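Local coordinates for protein glutamate receptor 1 (Adineta vaga, PDB 4IO2) that binds glutamate through its clamshell ligand-binding domain, the part crystallised here, and serves as a glutamate-gated ion channel, at the interface of chains A and B. Numbering follows the deposited sequence. Chains: chain A/B, Glutamate receptor 1.

Contact 1: the interface of chains A and B. Residues chain A 88-90, 93, 206; chain B 100, 222, 226, 229.
A:Arg93 meets B:Asp222 side-on where two ionotropic glutamate receptor ligand-binding domains pair in an assembly resembling the back-to-back dimers of this family. Guanidinium NE, at 2.9 Å from the carboxylate oxygen OD2, uses that oxygen's anti lone pair in a fairly straight bond (159° at H). NH2 reaches the same OD2 at a longer 3.3 Å, and water 1 also joins these two atoms. The oxygen lies in the guanidinium plane at its edge; both nitrogens meet one oxygen, and the planes are 67° apart, so this is no flat two-oxygen bridge. B:Asp222 keeps OD1 for the backbone N of B:Asn100, which comes from above the carboxylate plane and probably helps hold its rotation. Nearer the middle, B:Leu226 crosses both A:Val88 and A:Arg93 at about right angles. Its branched tip suits a place between two chains: methyl CD1 lies 3.8 Å from A:Arg93 CB, while CD2 faces A:Val88 CG1. With CG1 anti to its backbone N (chi1 -178°), A:Val88 also sets that methyl against B:Asn100 ND2. At the far end B:Arg229, long enough to reach the partner chain from its helix, crosses A:Thr206 and donates from NH1 to hydroxyl OG1 at 3.1 Å.

Contact 2: the interface of chains A and B. Residues chain A 100, 218-219, 222-223, 226; chain B 89-90, 93-94.
B:Arg93 and A:Asp222 carry the charged part of this patch, where helix 218-230 of chain A lies against the short helix 90-93 of chain B and the residue after it. The salt bridge runs from guanidinium NE to the carboxylate oxygen OD2 at 2.9 Å, and NH2 donates to the same oxygen at 3.2 Å. Arginine suits the place because one edge presents both N-H groups to a single acceptor; the carboxylate is turned 65° from the guanidinium plane. Within chain A, the backbone N of A:Asn100 donates to OD1 of A:Asp222 at 3.0 Å, leaving OD2 to face the partner.

The apolar contacts run along the aliphatic stem of B:Arg93. Its CG, anti to the backbone N (chi1 -178°), lies 3.7 Å from A:Asp222 CB, with A:Val223 CG2 also alongside, and a bend at chi2 turns the rest of the chain to the carboxylate. The two methyls of A:Val223 divide their work: CG2 meets both B:Arg93 and B:Glu94, while CG1 lies beside the B:Glu94 carboxylate. Compact and branched, valine fills the angle between them. A:Leu226 sets CD1 against B:Arg93 CB, and its CB lies 3.8 Å from B:Ser90 CB, whose small side chain permits close approach to the helix.

Among the remaining van der Waals contacts, A:Lys219 passes CB and CG beside B:Arg93 NH1, then bends at chi3, with CD 3.5 Å from the B:Glu94 carbonyl O. With its charged pair flanked by aliphatic contacts, the patch probably helps hold two ligand-binding domains together.

Contact 3: the interface of chains A and B. Residues chain A 100, 226, 229-230; chain B 88, 204-206.
A:Arg229 reaches from helix 218-230 to B:Thr206 on strand 200-207, across the probable dimer of ligand-binding domains of the ionotropic glutamate receptor family. Its NH1 donates to hydroxyl OG1 at 3.1 Å (153° at H), the oxygen lying 15° out of the guanidinium plane, and the two side chains cross at about a right angle. Threonine suits the spot by offering a hydroxyl as acceptor, placed between its backbone N and carbonyl carbon (chi1 58°); methyl CG2 is a neighbour of NH1. Beside this pair, methyl CG1 of B:Val88 fits against both branches of A:Leu226, 3.8 Å from CD1, and approaches the amide ND2 of A:Asn100.

In the next shell, A:Leu226 CD2 sits 3.6 Å above the centre of one guanidinium face and so supports A:Arg229 from within its own chain. The arginine chain bends at chi3, turning the guanidinium towards B:Thr206. An alanine in place of A:Arg229 would probably leave B:Thr206 OG1 without this donor and open a gap over the A:Leu226 methyl. Farther out, water 2 bridges the chains, 2.9 Å from the A:Glu230 carboxylate oxygen OE2 and 2.8 Å from the B:Val88 backbone O; glutamate is long enough to reach this water from the helix.

Contact 1: the interface of chains A and B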
loop_
_atom_site.group_PDB
_atom_site.type_symbol
_atom_site.label_atom_id
_atom_site.label_comp_id
_atom_site.label_asym_id
_atom_site.label_seq_id
_atom_site.Cartn_x
_atom_site.Cartn_y
_atom_site.Cartn_z
ATOM N N VAL A 88 0.187 9.540 2.157
ATOM C CA VAL A 88 1.648 9.496 2.323
ATOM C C VAL A 88 2.255 10.097 1.072
ATOM O O VAL A 88 2.034 9.613 -0.048
ATOM C CB VAL A 88 2.101 8.053 2.518
ATOM C CG1 VAL A 88 3.609 8.030 2.732
ATOM C CG2 VAL A 88 1.362 7.419 3.713
ATOM N N THR A 89 2.980 11.195 1.216
ATOM C CA THR A 89 3.624 11.857 0.078
ATOM C C THR A 89 5.095 12.110 0.372
ATOM O O THR A 89 5.509 12.181 1.501
ATOM C CB THR A 89 3.005 13.222 -0.288
ATOM O OG1 THR A 89 3.335 14.153 0.725
ATOM C CG2 THR A 89 1.460 13.152 -0.445
ATOM N N SER A 90 5.870 12.248 -0.682
ATOM C CA SER A 90 7.303 12.525 -0.573
ATOM C C SER A 90 7.554 13.811 0.198
ATOM O O SER A 90 8.418 13.870 1.057
ATOM C CB SER A 90 7.959 12.596 -1.978
ATOM O OG SER A 90 7.395 13.626 -2.800
ATOM N N ARG A 93 6.865 13.287 3.886
ATOM C CA ARG A 93 7.854 12.386 4.489
ATOM C C ARG A 93 9.162 13.096 4.840
ATOM O O ARG A 93 9.895 12.600 5.678
ATOM C CB ARG A 93 8.079 11.193 3.539
ATOM C CG ARG A 93 9.048 10.141 4.071
ATOM C CD ARG A 93 8.497 9.388 5.277
ATOM N NE ARG A 93 9.439 8.463 5.864
ATOM C CZ ARG A 93 10.331 8.800 6.789
ATOM N NH1 ARG A 93 10.419 10.057 7.228
ATOM N NH2 ARG A 93 11.155 7.877 7.281
ATOM N N THR A 206 -1.236 5.659 -0.654
ATOM C CA THR A 206 -1.629 5.020 0.590
ATOM C C THR A 206 -1.994 6.050 1.634
ATOM O O THR A 206 -1.536 7.192 1.542
ATOM C CB THR A 206 -0.474 4.153 1.153
ATOM O OG1 THR A 206 0.703 4.973 1.318
ATOM C CG2 THR A 206 -0.117 2.970 0.224
ATOM N N ASN B 100 8.478 2.635 2.685
ATOM C CA ASN B 100 7.192 2.838 2.022
ATOM C C ASN B 100 6.985 1.799 0.943
ATOM O O ASN B 100 7.918 1.339 0.273
ATOM C CB ASN B 100 7.048 4.240 1.445
ATOM C CG ASN B 100 6.903 5.258 2.523
ATOM O OD1 ASN B 100 7.865 5.898 2.923
ATOM N ND2 ASN B 100 5.697 5.386 3.041
ATOM N N ASP B 222 12.842 6.494 1.820
ATOM C CA ASP B 222 11.389 6.652 1.715
ATOM C C ASP B 222 11.020 7.811 0.786
ATOM O O ASP B 222 10.121 7.686 -0.047
ATOM C CB ASP B 222 10.734 6.884 3.091
ATOM C CG ASP B 222 10.474 5.600 3.880
ATOM O OD1 ASP B 222 10.699 4.486 3.351
ATOM O OD2 ASP B 222 10.072 5.730 5.071
ATOM N N LEU B 226 8.827 7.313 -2.659
ATOM C CA LEU B 226 7.589 8.046 -2.858
ATOM C C LEU B 226 7.676 8.927 -4.091
ATOM O O LEU B 226 6.694 9.075 -4.809
ATOM C CB LEU B 226 7.260 8.862 -1.621
ATOM C CG LEU B 226 6.809 7.987 -0.459
ATOM C CD1 LEU B 226 6.890 8.765 0.825
ATOM C CD2 LEU B 226 5.363 7.521 -0.692
ATOM N N ARG B 229 7.139 6.734 -7.067
ATOM C CA ARG B 229 5.729 6.405 -7.169
ATOM C C ARG B 229 4.941 7.565 -7.797
ATOM O O ARG B 229 4.199 7.400 -8.784
ATOM C CB ARG B 229 5.208 6.094 -5.745
ATOM C CG ARG B 229 3.699 5.862 -5.537
ATOM C CD ARG B 229 3.236 6.050 -4.014
ATOM N NE ARG B 229 3.709 4.994 -3.132
ATOM C CZ ARG B 229 3.307 4.779 -1.864
ATOM N NH1 ARG B 229 2.421 5.534 -1.251
ATOM N NH2 ARG B 229 3.814 3.786 -1.173
HETATM O O HOH W 1 10.735 5.033 7.534
#

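Contact 2: the interface of chains A and B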
loop_
_atom_site.group_PDB
_atom_site.type_symbol
_atom_site.label_atom_id
_atom_site.label_comp_id
_atom_site.label_asym_id
_atom_site.label_seq_id
_atom_site.Cartn_x
_atom_site.Cartn_y
_atom_site.Cartn_z
ATOM N N ASN A 100 3.079 2.002 8.632
ATOM C CA ASN A 100 2.666 1.138 7.546
ATOM C C ASN A 100 1.242 1.523 7.201
ATOM O O ASN A 100 0.460 1.984 8.047
ATOM C CB ASN A 100 2.775 -0.333 7.965
ATOM C CG ASN A 100 4.195 -0.751 8.165
ATOM O OD1 ASN A 100 4.607 -1.077 9.264
ATOM N ND2 ASN A 100 4.975 -0.723 7.092
ATOM N N ALA A 218 7.714 3.437 16.933
ATOM C CA ALA A 218 7.390 3.105 15.542
ATOM C C ALA A 218 7.069 1.637 15.340
ATOM O O ALA A 218 6.065 1.281 14.685
ATOM C CB ALA A 218 8.508 3.557 14.589
ATOM N N LYS A 219 7.900 0.770 15.881
ATOM C CA LYS A 219 7.717 -0.665 15.678
ATOM C C LYS A 219 6.419 -1.136 16.317
ATOM O O LYS A 219 5.663 -1.919 15.729
ATOM C CB LYS A 219 8.910 -1.460 16.220
ATOM C CG LYS A 219 8.824 -2.993 16.006
ATOM C CD LYS A 219 9.966 -3.682 16.677
ATOM C CE LYS A 219 9.658 -3.869 18.135
ATOM N NZ LYS A 219 10.611 -4.841 18.713
ATOM N N ASP A 222 3.506 -0.135 14.117
ATOM C CA ASP A 222 3.520 -0.841 12.829
ATOM C C ASP A 222 3.109 -2.309 12.967
ATOM O O ASP A 222 2.320 -2.825 12.175
ATOM C CB ASP A 222 4.911 -0.737 12.151
ATOM C CG ASP A 222 5.136 0.579 11.419
ATOM O OD1 ASP A 222 4.200 1.418 11.303
ATOM O OD2 ASP A 222 6.303 0.777 10.991
ATOM N N VAL A 223 3.685 -3.017 13.932
ATOM C CA VAL A 223 3.337 -4.418 14.130
ATOM C C VAL A 223 1.829 -4.574 14.383
ATOM O O VAL A 223 1.198 -5.501 13.871
ATOM C CB VAL A 223 4.168 -5.017 15.291
ATOM C CG1 VAL A 223 3.630 -6.368 15.762
ATOM C CG2 VAL A 223 5.639 -5.134 14.865
ATOM N N LEU A 226 -0.247 -3.970 11.157
ATOM C CA LEU A 226 -0.117 -5.121 10.243
ATOM C C LEU A 226 -0.925 -6.307 10.773
ATOM O O LEU A 226 -1.496 -7.044 10.018
ATOM C CB LEU A 226 1.352 -5.458 10.092
ATOM C CG LEU A 226 2.112 -4.430 9.247
ATOM C CD1 LEU A 226 3.632 -4.565 9.443
ATOM C CD2 LEU A 226 1.734 -4.577 7.784
ATOM N N THR B 89 4.895 -7.944 6.598
ATOM C CA THR B 89 4.091 -8.694 7.559
ATOM C C THR B 89 4.419 -8.276 8.972
ATOM O O THR B 89 5.497 -7.780 9.237
ATOM C CB THR B 89 4.308 -10.230 7.452
ATOM O OG1 THR B 89 5.602 -10.554 7.990
ATOM C CG2 THR B 89 4.131 -10.765 6.044
ATOM N N SER B 90 3.491 -8.529 9.887
ATOM C CA SER B 90 3.683 -8.185 11.292
ATOM C C SER B 90 4.868 -8.915 11.901
ATOM O O SER B 90 5.654 -8.320 12.625
ATOM C CB SER B 90 2.430 -8.472 12.105
ATOM O OG SER B 90 2.065 -9.859 12.116
ATOM N N ARG B 93 8.067 -7.366 10.618
ATOM C CA ARG B 93 8.223 -6.007 11.128
ATOM C C ARG B 93 8.728 -5.997 12.560
ATOM O O ARG B 93 9.329 -5.020 12.994
ATOM C CB ARG B 93 6.891 -5.262 11.003
ATOM C CG ARG B 93 6.935 -3.781 11.477
ATOM C CD ARG B 93 7.875 -2.935 10.632
ATOM N NE ARG B 93 8.056 -1.588 11.153
ATOM C CZ ARG B 93 9.023 -1.221 11.964
ATOM N NH1 ARG B 93 9.848 -2.111 12.472
ATOM N NH2 ARG B 93 9.069 0.035 12.378
ATOM N N GLU B 94 8.553 -7.101 13.278
ATOM C CA GLU B 94 9.111 -7.227 14.613
ATOM C C GLU B 94 10.675 -7.146 14.569
ATOM O O GLU B 94 11.326 -6.715 15.556
ATOM C CB GLU B 94 8.563 -8.548 15.277
ATOM C CG GLU B 94 7.381 -8.309 16.296
ATOM C CD GLU B 94 6.221 -9.367 16.378
ATOM O OE1 GLU B 94 5.833 -10.112 15.421
ATOM O OE2 GLU B 94 5.625 -9.422 17.450
#

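Contact 3: the interface of chains A and B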
loop_
_atom_site.group_PDB
_atom_site.type_symbol
_atom_site.label_atom_id
_atom_site.label_comp_id
_atom_site.label_asym_id
_atom_site.label_seq_id
_atom_site.Cartn_x
_atom_site.Cartn_y
_atom_site.Cartn_z
ATOM N N ASN A 100 3.079 2.002 8.632
ATOM C CA ASN A 100 2.666 1.138 7.546
ATOM C C ASN A 100 1.242 1.523 7.201
ATOM O O ASN A 100 0.460 1.984 8.047
ATOM C CB ASN A 100 2.775 -0.333 7.965
ATOM C CG ASN A 100 4.195 -0.751 8.165
ATOM O OD1 ASN A 100 4.607 -1.077 9.264
ATOM N ND2 ASN A 100 4.975 -0.723 7.092
ATOM N N LEU A 226 -0.247 -3.970 11.157
ATOM C CA LEU A 226 -0.117 -5.121 10.243
ATOM C C LEU A 226 -0.925 -6.307 10.773
ATOM O O LEU A 226 -1.496 -7.044 10.018
ATOM C CB LEU A 226 1.352 -5.458 10.092
ATOM C CG LEU A 226 2.112 -4.430 9.247
ATOM C CD1 LEU A 226 3.632 -4.565 9.443
ATOM C CD2 LEU A 226 1.734 -4.577 7.784
ATOM N N ARG A 229 -4.444 -5.699 9.839
ATOM C CA ARG A 229 -4.582 -6.010 8.428
ATOM C C ARG A 229 -4.749 -7.529 8.239
ATOM O O ARG A 229 -5.731 -8.009 7.621
ATOM C CB ARG A 229 -3.332 -5.459 7.692
ATOM C CG ARG A 229 -3.293 -5.610 6.141
ATOM C CD ARG A 229 -1.867 -5.359 5.536
ATOM N NE ARG A 229 -1.492 -3.948 5.545
ATOM C CZ ARG A 229 -0.403 -3.439 4.977
ATOM N NH1 ARG A 229 0.459 -4.199 4.324
ATOM N NH2 ARG A 229 -0.170 -2.144 5.080
ATOM N N GLU A 230 -3.815 -8.289 8.794
ATOM C CA GLU A 230 -3.749 -9.728 8.570
ATOM C C GLU A 230 -4.986 -10.439 9.080
ATOM O O GLU A 230 -5.439 -11.401 8.455
ATOM C CB GLU A 230 -2.480 -10.296 9.240
ATOM C CG GLU A 230 -1.235 -9.891 8.466
ATOM C CD GLU A 230 0.065 -9.942 9.238
ATOM O OE1 GLU A 230 0.121 -10.524 10.321
ATOM O OE2 GLU A 230 1.028 -9.278 8.790
ATOM N N VAL B 88 5.192 -7.161 3.303
ATOM C CA VAL B 88 5.295 -6.575 4.634
ATOM C C VAL B 88 4.357 -7.322 5.573
ATOM O O VAL B 88 3.148 -7.362 5.342
ATOM C CB VAL B 88 4.913 -5.090 4.585
ATOM C CG1 VAL B 88 5.104 -4.459 5.917
ATOM C CG2 VAL B 88 5.788 -4.355 3.552
ATOM N N LYS B 204 -4.905 -9.025 0.716
ATOM C CA LYS B 204 -4.429 -7.749 0.182
ATOM C C LYS B 204 -3.313 -7.235 1.083
ATOM O O LYS B 204 -3.445 -7.195 2.330
ATOM C CB LYS B 204 -5.569 -6.744 0.061
ATOM C CG LYS B 204 -6.561 -7.133 -1.012
ATOM C CD LYS B 204 -7.879 -6.398 -0.897
ATOM C CE LYS B 204 -8.826 -6.795 -2.031
ATOM N NZ LYS B 204 -10.078 -5.971 -2.026
ATOM N N SER B 205 -2.213 -6.826 0.460
ATOM C CA SER B 205 -0.981 -6.572 1.191
ATOM C C SER B 205 -0.078 -5.631 0.394
ATOM O O SER B 205 -0.543 -5.038 -0.594
ATOM C CB SER B 205 -0.306 -7.934 1.476
ATOM O OG SER B 205 -0.193 -8.706 0.300
ATOM N N THR B 206 1.163 -5.446 0.842
ATOM C CA THR B 206 2.100 -4.555 0.158
ATOM C C THR B 206 3.485 -5.199 0.113
ATOM O O THR B 206 3.793 -6.063 0.947
ATOM C CB THR B 206 2.221 -3.203 0.863
ATOM O OG1 THR B 206 2.638 -3.391 2.217
ATOM C CG2 THR B 206 0.911 -2.455 0.865
HETATM O O HOH W 2 0.741 -8.668 6.003
#

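Contact 2 and contact 3 lie close together, their C-alpha centres about 9 Å apart, and share A:Asn100 and A:Leu226 on the chain A side. Contact 1 stands about 17 Å from contact 2 and 16 Å from contact 3, and exchanges the roles of the chains: there helix 218-230 belongs to chain B. The two-fold symmetry makes contact 1 a twin of much of the other two combined, so each subunit offers the same helix and receives the other's. Such a paired arrangement is consistent with the back-to-back dimers of this receptor family, although the crystal assembly alone does not prove it in the intact channel.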